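Local coordinates for penicillin-binding protein 2B (Streptococcus pneumoniae, PDB 2WAD) that probably cross-links the stem peptides of neighbouring glycan strands as a penicillin-binding transpeptidase of the machinery that builds peripheral cell-wall peptidoglycan, at residues S403-L408 against T435-L440. Sequence-based numbering, arbitrary orientation.
Unlike the reference sequence in segment 435-440: Glu-438 (reference Gln).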
loop_
_atom_site.group_PDB
_atom_site.type_symbol
_atom_site.label_atom_id
_atom_site.label_comp_id
_atom_site.label_asym_id
_atom_site.label_seq_id
_atom_site.Cartn_x
_atom_site.Cartn_y
_atom_site.Cartn_z
ATOM N N SER A 403 29.172 -24.052 -12.945
ATOM C CA SER A 403 29.730 -23.368 -14.100
ATOM C C SER A 403 28.871 -23.498 -15.354
ATOM O O SER A 403 28.747 -24.581 -15.926
ATOM C CB SER A 403 31.164 -23.844 -14.361
ATOM O OG SER A 403 31.711 -23.047 -15.407
ATOM N N GLY A 404 28.275 -22.398 -15.806
ATOM C CA GLY A 404 27.376 -22.492 -16.955
ATOM C C GLY A 404 26.289 -23.537 -16.743
ATOM O O GLY A 404 25.790 -23.720 -15.634
ATOM N N ASN A 405 25.905 -24.206 -17.825
ATOM C CA ASN A 405 24.771 -25.113 -17.841
ATOM C C ASN A 405 25.232 -26.492 -17.416
ATOM O O ASN A 405 25.078 -27.466 -18.168
ATOM C CB ASN A 405 24.131 -25.153 -19.232
ATOM C CG ASN A 405 22.832 -25.961 -19.268
ATOM O OD1 ASN A 405 22.169 -26.158 -18.243
ATOM N ND2 ASN A 405 22.459 -26.422 -20.457
ATOM N N GLN A 406 25.767 -26.542 -16.197
ATOM C CA GLN A 406 26.445 -27.719 -15.637
ATOM C C GLN A 406 25.550 -28.928 -15.349
ATOM O O GLN A 406 24.416 -28.778 -14.869
ATOM C CB GLN A 406 27.228 -27.322 -14.373
ATOM C CG GLN A 406 28.058 -28.438 -13.743
ATOM C CD GLN A 406 28.934 -27.936 -12.596
ATOM O OE1 GLN A 406 29.328 -26.768 -12.571
ATOM N NE2 GLN A 406 29.244 -28.812 -11.644
ATOM N N THR A 407 26.084 -30.121 -15.634
ATOM C CA THR A 407 25.384 -31.379 -15.403
ATOM C C THR A 407 25.642 -31.925 -14.009
ATOM O O THR A 407 26.767 -31.955 -13.544
ATOM C CB THR A 407 25.768 -32.474 -16.428
ATOM O OG1 THR A 407 25.288 -32.104 -17.728
ATOM C CG2 THR A 407 25.151 -33.834 -16.029
ATOM N N LEU A 408 24.580 -32.343 -13.334
ATOM C CA LEU A 408 24.709 -32.987 -12.047
ATOM C C LEU A 408 23.889 -34.270 -12.161
ATOM O O LEU A 408 23.159 -34.467 -13.136
ATOM C CB LEU A 408 24.163 -32.093 -10.919
ATOM C CG LEU A 408 24.827 -30.756 -10.550
ATOM C CD1 LEU A 408 24.111 -30.046 -9.382
ATOM C CD2 LEU A 408 26.269 -30.923 -10.195
ATOM N N THR A 435 21.060 -31.226 -16.714
ATOM C CA THR A 435 21.627 -29.887 -16.842
ATOM C C THR A 435 20.816 -28.843 -16.072
ATOM O O THR A 435 19.787 -29.140 -15.462
ATOM C CB THR A 435 21.658 -29.421 -18.312
ATOM O OG1 THR A 435 20.317 -29.277 -18.813
ATOM C CG2 THR A 435 22.484 -30.372 -19.207
ATOM N N ALA A 436 21.281 -27.599 -16.095
ATOM C CA ALA A 436 20.619 -26.558 -15.309
ATOM C C ALA A 436 19.256 -26.240 -15.947
ATOM O O ALA A 436 18.252 -26.070 -15.251
ATOM C CB ALA A 436 21.505 -25.328 -15.204
ATOM N N VAL A 437 19.233 -26.229 -17.273
ATOM C CA VAL A 437 18.015 -26.003 -18.057
ATOM C C VAL A 437 16.965 -27.066 -17.718
ATOM O O VAL A 437 15.806 -26.731 -17.502
ATOM C CB VAL A 437 18.326 -26.046 -19.562
ATOM C CG1 VAL A 437 17.044 -25.946 -20.406
ATOM C CG2 VAL A 437 19.345 -24.960 -19.969
ATOM N N GLU A 438 17.400 -28.328 -17.620
ATOM C CA GLU A 438 16.530 -29.475 -17.406
ATOM C C GLU A 438 16.088 -29.549 -15.959
ATOM O O GLU A 438 14.948 -29.943 -15.677
ATOM C CB GLU A 438 17.242 -30.799 -17.778
ATOM C CG GLU A 438 17.359 -31.094 -19.298
ATOM C CD GLU A 438 18.474 -32.114 -19.614
ATOM O OE1 GLU A 438 19.122 -32.617 -18.674
ATOM O OE2 GLU A 438 18.721 -32.415 -20.797
ATOM N N ALA A 439 17.001 -29.191 -15.053
ATOM C CA ALA A 439 16.625 -28.971 -13.666
ATOM C C ALA A 439 15.429 -28.036 -13.516
ATOM O O ALA A 439 14.537 -28.271 -12.709
ATOM C CB ALA A 439 17.810 -28.467 -12.831
ATOM N N LEU A 440 15.412 -26.961 -14.280
ATOM C CA LEU A 440 14.261 -26.057 -14.241
ATOM C C LEU A 440 13.042 -26.693 -14.918
ATOM O O LEU A 440 11.926 -26.656 -14.373
ATOM C CB LEU A 440 14.627 -24.701 -14.850
ATOM C CG LEU A 440 15.557 -23.819 -13.993
ATOM C CD1 LEU A 440 16.087 -22.607 -14.731
ATOM C CD2 LEU A 440 14.881 -23.339 -12.720
HETATM O O HOH W 1 20.149 -28.567 -21.554
#
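A capped helix N-terminus in the transpeptidase domain, the start of helix 436-442, is met here by Asn-405, the centre of an inverse gamma turn in the loop that follows helix 389-398. Asn-405 CG stands anti to the backbone N (chi1 -173°), and beyond it OD1 accepts from two backbone N-H groups at the helix start. Val-437 N gives the straighter bond, 3.1 Å to Asn-405 OD1. This donor is tilted 25° from the carbonyl plane. Ala-436 N is closer to Asn-405 OD1, at 2.7 Å. Its N-H...O angle is only 127°, however, and the bond is weak. The Asn-405 and Val-437 side chains cross at about a right angle, Asn-405 ND2 lying 3.5 Å from Val-437 CG2, while Ile-583 of helix 578-593 touches both residues.

Thr-435 and Glu-438 form the capping box: Glu-438 N donates to Thr-435 OG1, and Thr-435 N returns a bond to Glu-438 OE1 from above the carboxylate plane. The N-H groups of the first turn are thus shared between an outside amide oxygen and the helix's own cap. Beside them, Thr-435 CA makes a CH...O contact with Gln-406 O (3.6 Å), a carbonyl also hydrogen-bonded to Tyr-447 OH. One water joins the two sides, 2.8 Å from Thr-435 OG1 and weakly bonded to Asn-405 ND2 at 3.3 Å.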